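Local coordinates for extracellular solute-binding protein, family 1 (Trichodesmium erythraeum IMS101, PDB 6G7N) that binds ferric iron and probably delivers it to an ABC transporter as the extracellular solute-binding component of an iron-uptake system, at residues L27-I32 against I249-Y254; E41-K44 against N49-A52; N82-N87 against L94-S99; K100-I105 against G287-D292; D157-A162 against D311-K316. All coordinates share one frame; numbering follows the deposited sequence.

Contact 1: residues L27-I32 against I249-Y254; sequences LKVNLI and IKFLEY
Val-29 and Leu-27 meet Phe-251 and Lys-250 where strand 28-33, paired in parallel with strand 2-7 in the mixed sheet, comes alongside helix 245-255. The fold here is the alpha/beta lobe of a solute-binding protein: strand 2-7, helix 15-25 and strand 28-33 form a beta-alpha-beta crossover, and helix 245-255 lies beside it. No hydrogen bond joins the two segments. Alternation along the strand sends Leu-27 and Val-29 toward the helix, and the consecutive helix residues Lys-250 and Phe-251 both point toward the strand. The Phe-251 side chain stands with CG anti to the backbone N (chi1 -174°), which directs the ring at the strand; it also packs edge-to-face against Phe-21 of helix 15-25 and touches Ile-3. Phe-21 touches both Leu-27 and Val-29 as well, filling in between strand and helix. At the solvent-facing border the aliphatic chain of Lys-250, extended throughout, passes CD1 of Leu-27, which lies 4.4 Å from CD of Lys-250. The packing is loose and purely van der Waals. Val-29 holds CG1 anti to its N (chi1 -180°), which turns the other methyl to the helix; that CG2 approaches CE1 of the Phe-251 ring obliquely, at 4.3 Å.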
# COMPACT_ATOMS: atom_id res chain seq x y z
N LEU A 27 -27.47 -5.41 -7.39
CA LEU A 27 -26.62 -6.58 -7.16
C LEU A 27 -26.18 -6.65 -5.71
O LEU A 27 -25.65 -5.68 -5.19
CB LEU A 27 -25.39 -6.48 -8.03
CG LEU A 27 -25.65 -6.57 -9.52
CD1 LEU A 27 -24.39 -6.23 -10.29
CD2 LEU A 27 -26.18 -7.93 -9.96
N LYS A 28 -26.40 -7.80 -5.06
CA LYS A 28 -25.88 -8.06 -3.73
C LYS A 28 -24.38 -8.32 -3.82
O LYS A 28 -23.88 -8.83 -4.82
CB LYS A 28 -26.58 -9.27 -3.12
CG LYS A 28 -26.17 -9.57 -1.70
CD LYS A 28 -26.92 -10.74 -1.09
CE LYS A 28 -26.41 -11.01 0.32
NZ LYS A 28 -27.10 -12.16 0.94
N VAL A 29 -23.68 -7.97 -2.75
CA VAL A 29 -22.26 -8.28 -2.58
C VAL A 29 -22.11 -9.38 -1.54
O VAL A 29 -22.44 -9.17 -0.36
CB VAL A 29 -21.45 -7.05 -2.14
CG1 VAL A 29 -19.97 -7.41 -1.99
CG2 VAL A 29 -21.66 -5.89 -3.12
N ASN A 30 -21.62 -10.55 -1.98
CA ASN A 30 -21.30 -11.65 -1.08
C ASN A 30 -19.80 -11.55 -0.78
O ASN A 30 -18.99 -11.67 -1.68
CB ASN A 30 -21.58 -12.99 -1.75
CG ASN A 30 -23.04 -13.21 -2.05
OD1 ASN A 30 -23.92 -12.80 -1.29
ND2 ASN A 30 -23.31 -13.86 -3.18
N LEU A 31 -19.46 -11.35 0.49
CA LEU A 31 -18.08 -11.16 0.92
C LEU A 31 -17.44 -12.46 1.38
O LEU A 31 -18.00 -13.12 2.27
CB LEU A 31 -18.03 -10.14 2.04
CG LEU A 31 -16.65 -9.86 2.61
CD1 LEU A 31 -15.73 -9.14 1.64
CD2 LEU A 31 -16.78 -9.05 3.88
N ILE A 32 -16.29 -12.80 0.79
CA ILE A 32 -15.43 -13.91 1.23
C ILE A 32 -14.12 -13.27 1.64
O ILE A 32 -13.49 -12.60 0.86
CB ILE A 32 -15.22 -14.92 0.06
CG1 ILE A 32 -16.57 -15.53 -0.41
CG2 ILE A 32 -14.23 -16.01 0.44
CD1 ILE A 32 -17.40 -16.19 0.65
N ILE A 249 -17.59 -5.77 -13.25
CA ILE A 249 -17.17 -4.50 -13.85
C ILE A 249 -17.95 -3.35 -13.22
O ILE A 249 -17.38 -2.29 -12.91
CB ILE A 249 -17.33 -4.54 -15.38
CG1 ILE A 249 -16.37 -5.58 -16.00
CG2 ILE A 249 -17.10 -3.15 -15.96
CD1 ILE A 249 -16.70 -5.88 -17.45
N LYS A 250 -19.28 -3.53 -13.04
CA LYS A 250 -20.08 -2.47 -12.39
C LYS A 250 -19.54 -2.14 -11.01
O LYS A 250 -19.57 -0.95 -10.60
CB LYS A 250 -21.55 -2.87 -12.29
CG LYS A 250 -22.31 -2.84 -13.61
CD LYS A 250 -23.80 -3.15 -13.40
CE LYS A 250 -24.61 -3.07 -14.70
NZ LYS A 250 -26.07 -3.26 -14.48
N PHE A 251 -19.11 -3.15 -10.27
CA PHE A 251 -18.57 -2.90 -8.94
C PHE A 251 -17.28 -2.09 -9.00
O PHE A 251 -17.16 -1.09 -8.26
CB PHE A 251 -18.37 -4.23 -8.21
CG PHE A 251 -17.94 -4.04 -6.77
CD1 PHE A 251 -18.83 -3.54 -5.83
CD2 PHE A 251 -16.66 -4.35 -6.36
CE1 PHE A 251 -18.46 -3.35 -4.51
CE2 PHE A 251 -16.28 -4.18 -5.03
CZ PHE A 251 -17.18 -3.68 -4.11
N LEU A 252 -16.34 -2.48 -9.85
CA LEU A 252 -15.11 -1.68 -9.97
C LEU A 252 -15.40 -0.25 -10.37
O LEU A 252 -14.81 0.70 -9.84
CB LEU A 252 -14.13 -2.32 -10.94
CG LEU A 252 -13.65 -3.74 -10.62
CD1 LEU A 252 -12.51 -4.08 -11.55
CD2 LEU A 252 -13.24 -3.89 -9.14
N GLU A 253 -16.32 -0.07 -11.32
CA GLU A 253 -16.66 1.29 -11.75
C GLU A 253 -17.30 2.07 -10.61
O GLU A 253 -17.02 3.26 -10.43
CB GLU A 253 -17.54 1.25 -12.97
CG GLU A 253 -16.79 0.79 -14.20
CD GLU A 253 -17.62 0.70 -15.48
OE1 GLU A 253 -18.86 0.58 -15.41
OE2 GLU A 253 -17.01 0.67 -16.58
N TYR A 254 -18.17 1.43 -9.83
CA TYR A 254 -18.76 2.10 -8.68
C TYR A 254 -17.70 2.59 -7.70
O TYR A 254 -17.81 3.68 -7.14
CB TYR A 254 -19.77 1.15 -8.01
CG TYR A 254 -20.16 1.63 -6.65
CD1 TYR A 254 -21.00 2.73 -6.47
CD2 TYR A 254 -19.60 1.05 -5.51
CE1 TYR A 254 -21.28 3.20 -5.19
CE2 TYR A 254 -19.87 1.52 -4.26
CZ TYR A 254 -20.69 2.59 -4.09
OH TYR A 254 -20.89 3.09 -2.82

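Contact 2: residues E41-K44 against N49-A52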
# COMPACT_ATOMS: atom_id res chain seq x y z
N GLU A 41 -4.23 -18.24 -3.58
CA GLU A 41 -4.10 -19.68 -3.58
C GLU A 41 -5.47 -20.34 -3.66
O GLU A 41 -5.67 -21.30 -4.39
CB GLU A 41 -3.30 -20.12 -2.33
N ARG A 42 -6.44 -19.83 -2.90
CA ARG A 42 -7.80 -20.38 -2.94
C ARG A 42 -8.44 -20.27 -4.32
O ARG A 42 -9.04 -21.20 -4.81
CB ARG A 42 -8.67 -19.70 -1.88
CG ARG A 42 -10.15 -20.07 -1.96
CD ARG A 42 -10.92 -19.45 -0.82
NE ARG A 42 -12.34 -19.80 -0.87
CZ ARG A 42 -13.22 -19.59 0.13
NH1 ARG A 42 -12.84 -19.05 1.28
NH2 ARG A 42 -14.49 -19.92 -0.04
N ILE A 43 -8.35 -19.08 -4.94
CA ILE A 43 -8.92 -18.90 -6.27
C ILE A 43 -8.19 -19.79 -7.30
O ILE A 43 -8.83 -20.38 -8.17
CB ILE A 43 -8.92 -17.41 -6.68
CG1 ILE A 43 -9.83 -16.60 -5.74
CG2 ILE A 43 -9.37 -17.24 -8.13
CD1 ILE A 43 -9.63 -15.09 -5.85
N LYS A 44 -6.86 -19.84 -7.22
CA LYS A 44 -6.09 -20.63 -8.16
C LYS A 44 -6.52 -22.11 -8.06
O LYS A 44 -6.76 -22.75 -9.06
CB LYS A 44 -4.58 -20.48 -7.91
CG LYS A 44 -3.72 -21.00 -9.04
CD LYS A 44 -2.23 -20.88 -8.76
CE LYS A 44 -1.47 -20.88 -10.08
NZ LYS A 44 -0.11 -21.45 -9.92
N ASN A 49 -13.84 -23.75 -11.44
CA ASN A 49 -15.02 -23.88 -10.57
C ASN A 49 -15.14 -22.74 -9.56
O ASN A 49 -16.10 -22.72 -8.79
CB ASN A 49 -15.02 -25.24 -9.84
CG ASN A 49 -15.02 -26.41 -10.81
OD1 ASN A 49 -15.90 -26.51 -11.67
ND2 ASN A 49 -14.01 -27.26 -10.72
N SER A 50 -14.23 -21.77 -9.57
CA SER A 50 -14.31 -20.70 -8.57
C SER A 50 -15.53 -19.79 -8.77
O SER A 50 -15.78 -19.31 -9.89
CB SER A 50 -13.08 -19.81 -8.61
OG SER A 50 -13.15 -18.86 -7.54
N PRO A 51 -16.27 -19.51 -7.69
CA PRO A 51 -17.35 -18.51 -7.80
C PRO A 51 -16.85 -17.06 -7.74
O PRO A 51 -17.65 -16.16 -7.91
CB PRO A 51 -18.24 -18.79 -6.58
CG PRO A 51 -17.36 -19.52 -5.62
CD PRO A 51 -16.25 -20.18 -6.37
N ALA A 52 -15.56 -16.83 -7.49
CA ALA A 52 -15.08 -15.47 -7.29
C ALA A 52 -15.32 -14.60 -8.52
O ALA A 52 -15.02 -14.98 -9.66
CB ALA A 52 -13.61 -15.47 -6.92
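A small buried contact between Ile-43 and the pair Ser-50 and Ala-52 folds the last turns of helix 36-46 against the loop that leads into strand 54-58. It is apolar in the main. Ile-43 uses both branches: the CG1-CD1 arm lies over the methyl of Ala-52, with CG1 4.1 Å from Ala-52 CB, and CG2, anti to the backbone N, faces Ser-50, reaching to 4.2 Å from OG. Tyr-6 and Val-239 touch Ile-43 and Ala-52 alike, so the pair continues into the layer between helix and sheet. The CB of Ser-50 points toward the helix, and its OG has polar partners. With OG anti to its own N (chi1 -175°), the oxygen accepts the backbone N-H of Ala-52 at 3.2 Å from N to OG, in a nearly straight bond of 164°, and it is also hydrogen-bonded to OE1 of Glu-46. The other oxygen of Glu-46 makes a salt bridge to NE of Arg-42, so one carboxylate links helix and loop. The bond from Ser-50 to Ala-52 defines an ST turn, here set in the helix-to-strand connection of a beta-alpha-beta crossover in which helix 36-46 connects strand 28-33 to strand 54-58, with strand 2-7 between them.

Contact 3: residues N82-N87 against L94-S99; sequences NKIPAN and LWFGFS
Ile-84 provides the whole of one side of this contact, pushing its side chain toward Phe-96, Gly-97 and Phe-98 at the start of strand 96-108. It is the first residue to leave helical geometry after helix 78-83, and its CA lies 7.0 Å from the CA of Gly-97.

The apolar contacts converge on a single methyl. CG1 of Ile-84 stands anti to the carbonyl carbon (chi1 -57°) and the chain runs on straight (chi2 175°), which carries CD1 into the angle between the two phenylalanines. That methyl is 3.7 Å from CB of Phe-96 and 3.9 Å from CE1 of Phe-98, and it approaches both rings obliquely. The side chains of Ile-84 and Phe-96 cross at about a right angle. Phe-98 starts out pointing away, yet its ring end swings back to the isoleucine; it also packs on Leu-252, Leu-255 and Phe-264, which extends the apolar cluster into helices 245-255 and 258-266.

The polar component is the backbone of Gly-97. Its carbonyl oxygen points into the isoleucine, 3.4 Å from CD1 and 3.6 Å from CG2 of Ile-84. The N-H of Gly-97 is hydrogen-bonded to the backbone of Leu-88, while Phe-98 and Ser-99 both face Ser-234 in a classic beta bulge, where the strand turns a corner.

No hydrogen bond crosses between the segments, and the carbonyl oxygen of Gly-97 has no partner in the model. Cohesion therefore rests on dispersion, and the isoleucine methyls cover a buried polar atom without compensating it.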
# COMPACT_ATOMS: atom_id res chain seq x y z
N ASN A 82 -10.08 6.58 -17.12
CA ASN A 82 -10.07 8.03 -16.95
C ASN A 82 -9.92 8.44 -15.47
O ASN A 82 -9.20 9.39 -15.17
CB ASN A 82 -11.33 8.66 -17.55
CG ASN A 82 -11.28 10.16 -17.43
OD1 ASN A 82 -10.30 10.81 -17.81
ND2 ASN A 82 -12.34 10.73 -16.78
N LYS A 83 -10.61 7.75 -14.59
CA LYS A 83 -10.63 8.14 -13.19
C LYS A 83 -9.44 7.65 -12.37
O LYS A 83 -9.10 8.28 -11.37
CB LYS A 83 -11.94 7.70 -12.52
CG LYS A 83 -13.18 8.38 -13.10
CD LYS A 83 -13.22 9.88 -12.86
CE LYS A 83 -14.49 10.50 -13.37
NZ LYS A 83 -14.55 11.96 -13.09
N ILE A 84 -8.84 6.51 -12.74
CA ILE A 84 -7.70 5.97 -11.99
C ILE A 84 -6.44 6.42 -12.70
O ILE A 84 -6.24 6.15 -13.89
CB ILE A 84 -7.76 4.46 -11.85
CG1 ILE A 84 -9.05 4.03 -11.17
CG2 ILE A 84 -6.55 3.96 -11.10
CD1 ILE A 84 -9.28 2.55 -11.08
N PRO A 85 -5.53 7.13 -11.98
CA PRO A 85 -4.28 7.53 -12.61
C PRO A 85 -3.55 6.34 -13.22
O PRO A 85 -3.51 5.26 -12.63
CB PRO A 85 -3.47 8.11 -11.41
CG PRO A 85 -4.51 8.55 -10.43
CD PRO A 85 -5.62 7.55 -10.57
N ALA A 86 -2.92 6.56 -14.38
CA ALA A 86 -2.27 5.46 -15.09
C ALA A 86 -1.23 4.73 -14.26
O ALA A 86 -1.07 3.52 -14.39
CB ALA A 86 -1.63 5.98 -16.37
N ASN A 87 -0.51 5.46 -13.41
CA ASN A 87 0.52 4.86 -12.58
C ASN A 87 -0.02 3.92 -11.52
O ASN A 87 0.76 3.15 -10.94
CB ASN A 87 1.43 5.93 -11.96
CG ASN A 87 0.67 6.92 -11.09
OD1 ASN A 87 -0.21 7.63 -11.61
ND2 ASN A 87 0.96 6.95 -9.79
N LEU A 94 -5.24 -5.65 -15.80
CA LEU A 94 -5.58 -6.80 -14.97
C LEU A 94 -6.05 -6.45 -13.56
O LEU A 94 -6.76 -7.23 -12.93
CB LEU A 94 -4.42 -7.79 -14.92
CG LEU A 94 -4.12 -8.47 -16.25
CD1 LEU A 94 -2.75 -9.11 -16.19
CD2 LEU A 94 -5.19 -9.51 -16.59
N TRP A 95 -5.65 -5.27 -13.07
CA TRP A 95 -6.00 -4.83 -11.75
C TRP A 95 -5.83 -3.32 -11.70
O TRP A 95 -5.18 -2.72 -12.56
CB TRP A 95 -5.17 -5.54 -10.64
CG TRP A 95 -3.71 -5.60 -10.90
CD1 TRP A 95 -3.04 -6.70 -11.38
CD2 TRP A 95 -2.72 -4.57 -10.72
NE1 TRP A 95 -1.70 -6.41 -11.53
CE2 TRP A 95 -1.49 -5.11 -11.15
CE3 TRP A 95 -2.77 -3.23 -10.27
CZ2 TRP A 95 -0.33 -4.36 -11.16
CZ3 TRP A 95 -1.62 -2.49 -10.30
CH2 TRP A 95 -0.41 -3.05 -10.73
N PHE A 96 -6.40 -2.75 -10.66
CA PHE A 96 -6.60 -1.30 -10.55
C PHE A 96 -6.51 -0.89 -9.10
O PHE A 96 -7.06 -1.55 -8.23
CB PHE A 96 -8.02 -0.94 -11.07
CG PHE A 96 -8.28 -1.38 -12.49
CD1 PHE A 96 -8.71 -2.69 -12.75
CD2 PHE A 96 -8.01 -0.55 -13.57
CE1 PHE A 96 -8.88 -3.14 -14.04
CE2 PHE A 96 -8.17 -1.03 -14.88
CZ PHE A 96 -8.60 -2.31 -15.09
N GLY A 97 -5.88 0.27 -8.85
CA GLY A 97 -5.92 0.85 -7.52
C GLY A 97 -7.18 1.64 -7.24
O GLY A 97 -7.64 2.38 -8.08
N PHE A 98 -7.67 1.49 -6.00
CA PHE A 98 -8.85 2.20 -5.53
C PHE A 98 -8.60 3.09 -4.32
O PHE A 98 -9.37 4.03 -4.10
CB PHE A 98 -10.01 1.25 -5.28
CG PHE A 98 -10.44 0.54 -6.55
CD1 PHE A 98 -11.20 1.19 -7.50
CD2 PHE A 98 -10.05 -0.75 -6.81
CE1 PHE A 98 -11.55 0.56 -8.69
CE2 PHE A 98 -10.37 -1.38 -8.01
CZ PHE A 98 -11.13 -0.73 -8.94
N SER A 99 -7.53 2.85 -3.55
CA SER A 99 -7.04 3.83 -2.58
C SER A 99 -5.51 3.76 -2.60
O SER A 99 -4.95 2.78 -3.10
CB SER A 99 -7.63 3.69 -1.17
OG SER A 99 -7.23 2.51 -0.54

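Contact 4: residues K100-I105 against G287-D292; sequences KRARVI and GSFKND. With DAL (D-alanine), chain C.
Lys-100 and Ala-102 lie on the face of strand 96-108 that turns to Phe-289 and Asn-291, residues of an irregular segment that runs past without pairing with the strand. The CA atoms of Ala-102 and Asn-291 are 8.6 Å apart, and side chains bridge the interval. Strand alternation sends Arg-101 to the other face.

Lys-100 and Asn-291 approach from opposite directions. The ammonium NZ of Lys-100 donates to OD1 of Asn-291 at 2.8 Å, with a C=O...N angle of 130° and the donor tilted 20° from the carbonyl plane. The bend at chi3 curls the lysine chain onto this oxygen. A water accepts from both NZ of Lys-100 and ND2 of Asn-291, closing a small polar ring; it also sits above one face of the Phe-289 ring, toward the rim. ND2 also makes a weak bond to O of Phe-289. Phe-289 meets the methyl of Ala-102 obliquely, its CZ 3.9 Å from CB of Ala-102.

On the opposite strand face Arg-101 belongs to the ligand pocket: NH1 donates to the carboxylate O of D-alanine at 2.9 Å and 163°, near the guanidinium plane, and also forms a salt bridge with Glu-270.

Around the contact, Phe-289 stacks on Phe-221 and stands edge-to-face with Tyr-271, Val-231 of strand 231-239 touches Lys-100, Phe-289 and Asn-291, and on the pocket side Arg-101 rests against Tyr-141 of helix 140-167, one of the tyrosines that bind the ferric ion.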
# COMPACT_ATOMS: atom_id res chain seq x y z
N LYS A 100 -4.89 4.78 -2.05
CA LYS A 100 -3.45 4.98 -2.13
C LYS A 100 -2.86 5.19 -0.75
O LYS A 100 -3.42 5.89 0.09
CB LYS A 100 -3.19 6.25 -3.02
CG LYS A 100 -1.81 6.80 -3.16
CD LYS A 100 -1.92 7.96 -4.14
CE LYS A 100 -2.61 9.25 -3.70
NZ LYS A 100 -2.35 10.33 -4.68
N ARG A 101 -1.68 4.61 -0.55
CA ARG A 101 -0.87 4.78 0.66
C ARG A 101 0.51 5.25 0.24
O ARG A 101 0.95 5.05 -0.86
CB ARG A 101 -0.82 3.50 1.50
CG ARG A 101 -0.25 2.25 0.79
CD ARG A 101 -1.29 1.37 0.09
NE ARG A 101 -2.33 0.85 0.96
CZ ARG A 101 -2.15 -0.09 1.90
NH1 ARG A 101 -3.15 -0.41 2.69
NH2 ARG A 101 -0.98 -0.69 2.07
N ALA A 102 1.23 5.88 1.17
CA ALA A 102 2.62 6.31 0.93
C ALA A 102 3.52 5.67 1.96
O ALA A 102 3.17 5.57 3.13
CB ALA A 102 2.74 7.83 1.03
N ARG A 103 4.71 5.21 1.53
CA ARG A 103 5.68 4.67 2.47
C ARG A 103 6.66 5.80 2.79
O ARG A 103 7.40 6.25 1.92
CB ARG A 103 6.35 3.39 1.95
CG ARG A 103 7.07 2.60 3.05
CD ARG A 103 7.08 1.10 2.77
NE ARG A 103 7.54 0.29 3.90
CZ ARG A 103 6.79 0.03 4.98
NH1 ARG A 103 5.55 0.49 5.10
NH2 ARG A 103 7.28 -0.74 5.95
N VAL A 104 6.57 6.28 4.03
CA VAL A 104 7.13 7.55 4.44
C VAL A 104 8.15 7.38 5.54
O VAL A 104 8.24 6.32 6.17
CB VAL A 104 6.02 8.52 4.87
CG1 VAL A 104 5.07 8.75 3.69
CG2 VAL A 104 5.29 8.00 6.10
N ILE A 105 8.88 8.48 5.80
CA ILE A 105 9.79 8.53 6.95
C ILE A 105 9.01 9.06 8.14
O ILE A 105 8.49 10.19 8.13
CB ILE A 105 11.02 9.39 6.68
CG1 ILE A 105 11.87 8.81 5.54
CG2 ILE A 105 11.88 9.49 7.94
CD1 ILE A 105 12.91 9.76 4.99
N GLY A 287 -0.47 17.70 4.68
CA GLY A 287 -0.31 18.43 3.42
C GLY A 287 -0.22 17.51 2.22
O GLY A 287 -0.05 16.31 2.35
N SER A 288 -0.35 18.10 1.05
CA SER A 288 -0.19 17.35 -0.19
C SER A 288 1.30 17.14 -0.46
O SER A 288 2.19 17.74 0.15
CB SER A 288 -0.84 18.07 -1.35
OG SER A 288 -0.26 19.34 -1.49
N PHE A 289 1.57 16.22 -1.37
CA PHE A 289 2.94 15.84 -1.66
C PHE A 289 3.02 15.27 -3.07
O PHE A 289 2.07 14.67 -3.59
CB PHE A 289 3.49 14.82 -0.64
CG PHE A 289 2.73 13.54 -0.55
CD1 PHE A 289 1.61 13.45 0.25
CD2 PHE A 289 3.13 12.40 -1.26
CE1 PHE A 289 0.90 12.28 0.33
CE2 PHE A 289 2.44 11.22 -1.16
CZ PHE A 289 1.32 11.15 -0.36
N LYS A 290 4.18 15.47 -3.68
CA LYS A 290 4.46 14.93 -5.00
C LYS A 290 4.57 13.42 -4.96
O LYS A 290 5.32 12.87 -4.16
CB LYS A 290 5.77 15.49 -5.54
CG LYS A 290 6.07 15.05 -6.95
CD LYS A 290 7.39 15.61 -7.45
CE LYS A 290 7.65 15.13 -8.86
NZ LYS A 290 8.82 15.82 -9.43
N ASN A 291 3.79 12.77 -5.81
CA ASN A 291 3.81 11.32 -5.97
C ASN A 291 4.76 10.96 -7.12
O ASN A 291 4.68 11.54 -8.20
CB ASN A 291 2.43 10.78 -6.41
CG ASN A 291 1.30 10.89 -5.39
OD1 ASN A 291 0.37 10.08 -5.48
ND2 ASN A 291 1.31 11.86 -4.47
N ASP A 292 5.59 9.93 -6.92
CA ASP A 292 6.34 9.36 -8.05
C ASP A 292 5.36 8.86 -9.12
O ASP A 292 4.31 8.31 -8.79
CB ASP A 292 7.23 8.25 -7.46
CG ASP A 292 8.31 7.72 -8.39
OD1 ASP A 292 8.14 7.70 -9.63
OD2 ASP A 292 9.35 7.30 -7.84
N DAL C . -2.40 -4.12 6.63
CA DAL C . -3.87 -3.87 6.42
CB DAL C . -4.58 -5.16 6.05
C DAL C . -4.14 -2.79 5.42
O DAL C . -3.15 -2.15 5.02
OXT DAL C . -5.34 -2.60 5.07
O HOH W 1 -0.90 12.01 -2.44

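Contact 5: residues D157-A162 against D311-K316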
# COMPACT_ATOMS: atom_id res chain seq x y z
N ASP A 157 24.04 -0.56 -7.53
CA ASP A 157 23.88 0.68 -6.76
C ASP A 157 22.83 0.48 -5.64
O ASP A 157 23.01 0.99 -4.53
CB ASP A 157 23.48 1.87 -7.66
CG ASP A 157 24.60 2.40 -8.59
OD1 ASP A 157 25.77 2.00 -8.42
OD2 ASP A 157 24.21 3.19 -9.51
N ALA A 158 21.74 -0.26 -5.91
CA ALA A 158 20.76 -0.51 -4.86
C ALA A 158 21.34 -1.36 -3.73
O ALA A 158 20.99 -1.14 -2.56
CB ALA A 158 19.51 -1.17 -5.40
N GLU A 159 22.20 -2.32 -4.05
CA GLU A 159 22.86 -3.10 -3.02
C GLU A 159 23.76 -2.24 -2.14
O GLU A 159 23.79 -2.41 -0.92
CB GLU A 159 23.61 -4.28 -3.61
CG GLU A 159 24.27 -5.17 -2.57
CD GLU A 159 24.85 -6.45 -3.12
OE1 GLU A 159 24.37 -6.97 -4.16
OE2 GLU A 159 25.78 -6.98 -2.48
N GLY A 160 24.50 -1.31 -2.74
CA GLY A 160 25.31 -0.38 -1.97
C GLY A 160 24.47 0.44 -1.00
O GLY A 160 24.83 0.61 0.17
N TRP A 161 23.33 0.93 -1.48
CA TRP A 161 22.37 1.65 -0.62
C TRP A 161 21.90 0.75 0.51
O TRP A 161 21.91 1.14 1.69
CB TRP A 161 21.17 2.15 -1.44
CG TRP A 161 20.11 2.73 -0.56
CD1 TRP A 161 20.04 4.02 -0.05
CD2 TRP A 161 18.99 2.04 0.01
NE1 TRP A 161 18.98 4.13 0.80
CE2 TRP A 161 18.31 2.95 0.86
CE3 TRP A 161 18.50 0.74 -0.10
CZ2 TRP A 161 17.15 2.58 1.57
CZ3 TRP A 161 17.39 0.39 0.62
CH2 TRP A 161 16.73 1.29 1.44
N ALA A 162 21.48 -0.47 0.18
CA ALA A 162 20.88 -1.35 1.15
C ALA A 162 21.87 -1.77 2.23
O ALA A 162 21.50 -1.92 3.39
CB ALA A 162 20.26 -2.55 0.48
N ASP A 311 18.13 -10.44 1.19
CA ASP A 311 18.87 -11.56 1.74
C ASP A 311 20.37 -11.31 1.65
O ASP A 311 21.10 -11.55 2.63
CB ASP A 311 18.50 -12.85 1.01
CG ASP A 311 19.43 -14.02 1.39
OD1 ASP A 311 19.27 -14.55 2.49
OD2 ASP A 311 20.37 -14.33 0.63
N ARG A 312 20.80 -10.86 0.49
CA ARG A 312 22.26 -10.55 0.30
C ARG A 312 22.87 -9.59 1.33
O ARG A 312 24.00 -9.77 1.78
CB ARG A 312 22.49 -10.01 -1.13
CG ARG A 312 23.91 -9.63 -1.55
CD ARG A 312 24.94 -10.76 -1.48
NE ARG A 312 26.31 -10.44 -1.91
CZ ARG A 312 27.36 -11.22 -1.61
NH1 ARG A 312 27.17 -12.33 -0.91
NH2 ARG A 312 28.58 -10.90 -2.00
N VAL A 313 22.08 -8.59 1.74
CA VAL A 313 22.60 -7.61 2.69
C VAL A 313 22.26 -7.92 4.15
O VAL A 313 22.56 -7.10 5.04
CB VAL A 313 22.15 -6.18 2.34
CG1 VAL A 313 22.65 -5.81 0.94
CG2 VAL A 313 20.63 -5.97 2.44
N GLY A 314 21.61 -9.04 4.40
CA GLY A 314 21.33 -9.46 5.77
C GLY A 314 20.21 -8.66 6.46
O GLY A 314 20.24 -8.46 7.67
N TRP A 315 19.20 -8.25 5.70
CA TRP A 315 17.98 -7.67 6.26
C TRP A 315 17.09 -8.83 6.65
O TRP A 315 16.55 -9.55 5.80
CB TRP A 315 17.34 -6.80 5.21
CG TRP A 315 16.12 -6.03 5.60
CD1 TRP A 315 15.20 -6.28 6.59
CD2 TRP A 315 15.66 -4.88 4.91
NE1 TRP A 315 14.22 -5.32 6.57
CE2 TRP A 315 14.45 -4.48 5.52
CE3 TRP A 315 16.14 -4.16 3.83
CZ2 TRP A 315 13.73 -3.37 5.08
CZ3 TRP A 315 15.42 -3.07 3.39
CH2 TRP A 315 14.23 -2.68 4.01
N LYS A 316 17.01 -9.03 7.95
CA LYS A 316 16.33 -10.23 8.50
C LYS A 316 14.87 -10.45 8.09
O LYS A 316 14.05 -9.49 8.03
CB LYS A 316 16.45 -10.22 10.03
CG LYS A 316 17.90 -10.39 10.52
CD LYS A 316 18.15 -9.90 11.97
CE LYS A 316 19.39 -9.00 12.16
NZ LYS A 316 19.28 -7.49 12.13
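Glu-159 and Ala-162, one turn apart on helix 140-167, receive Arg-312 and Val-313 from the end of helix 303-312. Both methyls of Val-313 touch Ala-162, CG2 at 4.0 Å from its CB, and CG1 also lies 3.9 Å from CG of Glu-159, the side chains of Val-313 and Glu-159 sliding past each other in opposite directions. CG of Glu-159 is anti to the backbone N (chi1 -177°) and the chain extends beyond it, which lays the aliphatic part beside the valine and takes the carboxylate to Arg-312. There OE2 of Glu-159 is 3.4 Å from CG of Arg-312 and, in the conformer described, forms a long salt bridge of 3.5 Å to NE. Carboxylate and guanidinium planes stand 84° apart, with OE2 at the guanidinium edge. Arg-312 has two deposited conformers, so this ion pair is doubtful.

Val-313 sits just where helix 303-312 ends. Gly-314, with positive phi (74°), closes the helix in a Schellman motif; its N bonds back to O of Asp-311 at 3.1 Å. The chain then turns off toward Trp-315.

Further out, Leu-309 of helix 303-312 touches Ala-158 and Ala-162, continuing the helix-to-helix seam. Trp-315 is hydrogen-bonded through NE1 to O of Arg-135 and stands edge-to-face with Phe-169; Trp-161 uses NE1 on O of Tyr-120 and stacks on Phe-165.

In the fold
From the N terminus, strand 28-33 opens contact 1, whose partner helix lies more than 200 residues on. Within that long loop, contact 2 closes a short helix-to-strand turn and contact 3 a short connection from helix 78-83 to strand 96-108, one after the other. Contact 4 starts further along the same strand and ends beyond helix 245-255, so it crosses contact 1; contact 5, joining helix 140-167 to the C-terminal region, crosses both. Leu-252 packs on Phe-96, linking contacts 1 and 3, and Asn-87 touches Asp-292, linking 3 and 4. Contacts 1 and 5 lie on opposite sides of the chain's centre, about 42 Å apart between centres.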